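Local coordinates for protein CrRbcX-IIa (Chlamydomonas reinhardtii, PDB 5BS1) that probably acts as a chaperone in Rubisco assembly, as an RbcX-II homodimer from a green alga, at residues Leu24-Ala29 with Glu88-Tyr93. Residues are numbered along the deposited sequence; the frame is centred on the assembly and turned at random.
Sequences LFTFVA and EVREAY
Ala29 meets Val89 and Arg90 where segments 24-29 and 88-93 come closest. The axes of the two segments approach to 8.3 Å, with their N-to-C directions 121° apart. Ala29 CB lies 3.6 Å from Val89 CG1, and a similar distance separates it from the backbone N of Arg90. The small methyl lets the backbones approach until the CA atoms of Ala29 and Arg90 are 5.0 Å apart. This is the tight part of the contact.

The side chain of Arg90 runs extended, alongside Thr26 and pointing the same way. Its NH1 donates a hydrogen bond of 3.0 Å to Thr26 OG1. The acceptor lies near the guanidinium plane, and the N-H...O angle is 156°. OG1 also hydrogen-bonds to Arg22 O and Gly67 O, which must share its one hydrogen. NH2 forms a salt bridge with Asp69 and a hydrogen bond to Asn114 of the second subunit. An alanine here would probably leave Thr26 OG1 without this donor, and Asp69 and Asn114 of the second subunit without this partner.

Val28 and Tyr93 mark the more open side, both partly exposed, though the ring packs closely on buried Phe25. Tyr93 CG is anti to the backbone N (chi1 -170°), which carries the ring across to the other helix. The ring edge points at the face of Phe25 in an offset T-shaped pair, with Tyr93 CE1 3.5 Å from Phe25 CD1. Val28 CG1 stands over the centre of one Tyr93 face, a CH-pi contact 3.9 Å from the centroid. Pro13 of the second subunit also packs on Val28 and Tyr93.

The arrangement is a helix-helix crossing in the all-helical RbcX fold, with a buried arginine linking the core to the dimer interface.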
ATOM      1  N   LEU A  24       0.042   1.851  -7.338  1.00  9.60           N
ATOM      2  CA  LEU A  24       1.062   0.816  -7.551  1.00  9.31           C
ATOM      3  C   LEU A  24       0.870   0.101  -8.895  1.00  9.00           C
ATOM      4  O   LEU A  24       1.822  -0.116  -9.650  1.00  9.63           O
ATOM      5  CB  LEU A  24       1.050  -0.186  -6.398  1.00  9.69           C
ATOM      6  CG  LEU A  24       2.000  -1.375  -6.538  1.00  9.87           C
ATOM      7  CD1 LEU A  24       3.450  -0.928  -6.569  1.00 10.33           C
ATOM      8  CD2 LEU A  24       1.777  -2.421  -5.460  1.00  9.46           C
ATOM      9  N   PHE A  25      -0.361  -0.264  -9.222  1.00  8.57           N
ATOM     10  CA  PHE A  25      -0.663  -0.987 -10.443  1.00  8.18           C
ATOM     11  C   PHE A  25      -0.379  -0.139 -11.669  1.00  8.36           C
ATOM     12  O   PHE A  25       0.089  -0.643 -12.688  1.00  8.04           O
ATOM     13  CB  PHE A  25      -2.098  -1.518 -10.441  1.00  8.43           C
ATOM     14  CG  PHE A  25      -2.433  -2.471  -9.293  1.00  9.11           C
ATOM     15  CD1 PHE A  25      -1.457  -3.151  -8.559  1.00  9.34           C
ATOM     16  CD2 PHE A  25      -3.754  -2.725  -9.011  1.00  9.57           C
ATOM     17  CE1 PHE A  25      -1.809  -4.023  -7.526  1.00 10.43           C
ATOM     18  CE2 PHE A  25      -4.105  -3.578  -7.977  1.00 10.31           C
ATOM     19  CZ  PHE A  25      -3.133  -4.245  -7.252  1.00  9.91           C
ATOM     20  N   THR A  26      -0.645   1.160 -11.571  1.00  7.88           N
ATOM     21  CA  THR A  26      -0.330   2.061 -12.651  1.00  7.95           C
ATOM     22  C   THR A  26       1.163   2.102 -12.891  1.00  8.33           C
ATOM     23  O   THR A  26       1.616   2.073 -14.035  1.00  8.42           O
ATOM     24  CB  THR A  26      -0.887   3.482 -12.364  1.00  7.64           C
ATOM     25  OG1 THR A  26      -2.318   3.385 -12.169  1.00  7.78           O
ATOM     26  CG2 THR A  26      -0.596   4.431 -13.516  1.00  7.75           C
ATOM     27  N   PHE A  27       1.943   2.173 -11.809  1.00  9.60           N
ATOM     28  CA  PHE A  27       3.413   2.177 -11.876  1.00 11.31           C
ATOM     29  C   PHE A  27       3.946   0.864 -12.430  1.00 10.50           C
ATOM     30  O   PHE A  27       4.845   0.854 -13.284  1.00  9.47           O
ATOM     31  CB  PHE A  27       3.967   2.438 -10.472  1.00 13.78           C
ATOM     32  CG  PHE A  27       5.460   2.389 -10.390  1.00 16.49           C
ATOM     33  CD1 PHE A  27       6.207   3.503 -10.703  1.00 19.19           C
ATOM     34  CD2 PHE A  27       6.111   1.220 -10.021  1.00 17.97           C
ATOM     35  CE1 PHE A  27       7.595   3.449 -10.623  1.00 20.47           C
ATOM     36  CE2 PHE A  27       7.487   1.165  -9.939  1.00 18.86           C
ATOM     37  CZ  PHE A  27       8.221   2.280 -10.239  1.00 19.34           C
ATOM     38  N   VAL A  28       3.387  -0.244 -11.963  1.00  9.91           N
ATOM     39  CA  VAL A  28       3.754  -1.561 -12.488  1.00 10.10           C
ATOM     40  C   VAL A  28       3.516  -1.614 -13.996  1.00  9.68           C
ATOM     41  O   VAL A  28       4.387  -2.084 -14.756  1.00 10.11           O
ATOM     42  CB  VAL A  28       3.000  -2.705 -11.773  1.00 10.96           C
ATOM     43  CG1 VAL A  28       3.136  -4.020 -12.541  1.00 11.15           C
ATOM     44  CG2 VAL A  28       3.542  -2.858 -10.369  1.00 12.13           C
ATOM     45  N   ALA A  29       2.343  -1.170 -14.421  1.00 10.09           N
ATOM     46  CA  ALA A  29       1.986  -1.146 -15.840  1.00  9.65           C
ATOM     47  C   ALA A  29       3.009  -0.335 -16.634  1.00  9.45           C
ATOM     48  O   ALA A  29       3.407  -0.729 -17.737  1.00  9.35           O
ATOM     49  CB  ALA A  29       0.579  -0.594 -16.070  1.00 10.31           C
ATOM     50  N   GLU A  88      -4.799  -0.679 -20.397  1.00  9.73           N
ATOM     51  CA  GLU A  88      -5.033  -2.095 -20.628  1.00 10.99           C
ATOM     52  C   GLU A  88      -4.195  -2.920 -19.640  1.00  9.49           C
ATOM     53  O   GLU A  88      -4.678  -3.884 -19.046  1.00  8.92           O
ATOM     54  CB  GLU A  88      -4.677  -2.432 -22.097  1.00 13.83           C
ATOM     55  CG  GLU A  88      -4.619  -3.899 -22.496  1.00 17.90           C
ATOM     56  CD  GLU A  88      -4.343  -4.087 -24.003  1.00 21.94           C
ATOM     57  OE1 GLU A  88      -3.470  -3.390 -24.591  1.00 23.16           O
ATOM     58  OE2 GLU A  88      -5.018  -4.932 -24.627  1.00 28.46           O
ATOM     59  N   VAL A  89      -2.916  -2.577 -19.545  1.00  9.31           N
ATOM     60  CA  VAL A  89      -1.979  -3.354 -18.734  1.00  8.77           C
ATOM     61  C   VAL A  89      -2.346  -3.251 -17.243  1.00  8.76           C
ATOM     62  O   VAL A  89      -2.325  -4.254 -16.522  1.00  8.30           O
ATOM     63  CB  VAL A  89      -0.518  -2.964 -19.036  1.00  9.61           C
ATOM     64  CG1 VAL A  89       0.452  -3.616 -18.067  1.00  9.71           C
ATOM     65  CG2 VAL A  89      -0.158  -3.361 -20.462  1.00  9.81           C
ATOM     66  N   ARG A  90      -2.659  -2.062 -16.760  1.00  8.74           N
ATOM     67  CA  ARG A  90      -2.970  -1.920 -15.337  1.00  8.36           C
ATOM     68  C   ARG A  90      -4.281  -2.625 -14.972  1.00  8.76           C
ATOM     69  O   ARG A  90      -4.418  -3.124 -13.861  1.00  9.54           O
ATOM     70  CB  ARG A  90      -2.956  -0.466 -14.861  1.00  8.19           C
ATOM     71  CG  ARG A  90      -4.184   0.352 -15.236  1.00  8.52           C
ATOM     72  CD  ARG A  90      -4.056   1.774 -14.741  1.00  8.98           C
ATOM     73  NE  ARG A  90      -5.227   2.568 -15.064  1.00  8.53           N
ATOM     74  CZ  ARG A  90      -5.501   3.772 -14.549  1.00  9.08           C
ATOM     75  NH1 ARG A  90      -4.687   4.341 -13.686  1.00 10.04           N
ATOM     76  NH2 ARG A  90      -6.594   4.431 -14.931  1.00  9.71           N
ATOM     77  N   GLU A  91      -5.214  -2.715 -15.923  1.00  8.10           N
ATOM     78  CA  GLU A  91      -6.462  -3.434 -15.717  1.00  8.69           C
ATOM     79  C   GLU A  91      -6.208  -4.950 -15.762  1.00  8.43           C
ATOM     80  O   GLU A  91      -6.712  -5.696 -14.890  1.00  9.13           O
ATOM     81  CB  GLU A  91      -7.500  -3.004 -16.766  1.00 10.08           C
ATOM     82  CG  GLU A  91      -8.863  -3.646 -16.550  1.00 11.74           C
ATOM     83  CD  GLU A  91     -10.008  -2.967 -17.310  1.00 14.97           C
ATOM     84  OE1 GLU A  91      -9.922  -1.791 -17.743  1.00 18.55           O
ATOM     85  OE2 GLU A  91     -11.071  -3.623 -17.439  1.00 17.88           O
ATOM     86  N   ALA A  92      -5.409  -5.402 -16.717  1.00  8.66           N
ATOM     87  CA  ALA A  92      -5.047  -6.804 -16.788  1.00  8.29           C
ATOM     88  C   ALA A  92      -4.325  -7.251 -15.523  1.00  7.99           C
ATOM     89  O   ALA A  92      -4.531  -8.360 -15.042  1.00  7.61           O
ATOM     90  CB  ALA A  92      -4.192  -7.090 -18.009  1.00  8.40           C
ATOM     91  N   TYR A  93      -3.550  -6.349 -14.943  1.00  7.87           N
ATOM     92  CA  TYR A  93      -2.715  -6.666 -13.781  1.00  7.92           C
ATOM     93  C   TYR A  93      -3.575  -7.001 -12.565  1.00  8.13           C
ATOM     94  O   TYR A  93      -3.138  -7.744 -11.701  1.00  8.54           O
ATOM     95  CB  TYR A  93      -1.699  -5.550 -13.461  1.00  8.18           C
ATOM     96  CG  TYR A  93      -0.704  -5.960 -12.441  1.00  8.51           C
ATOM     97  CD1 TYR A  93      -0.683  -5.379 -11.181  1.00  8.52           C
ATOM     98  CD2 TYR A  93       0.196  -6.974 -12.712  1.00  9.09           C
ATOM     99  CE1 TYR A  93       0.246  -5.745 -10.234  1.00  9.04           C
ATOM    100  CE2 TYR A  93       1.106  -7.388 -11.755  1.00  9.21           C
ATOM    101  CZ  TYR A  93       1.116  -6.785 -10.521  1.00  9.79           C
ATOM    102  OH  TYR A  93       2.005  -7.238  -9.555  1.00 10.84           O
TER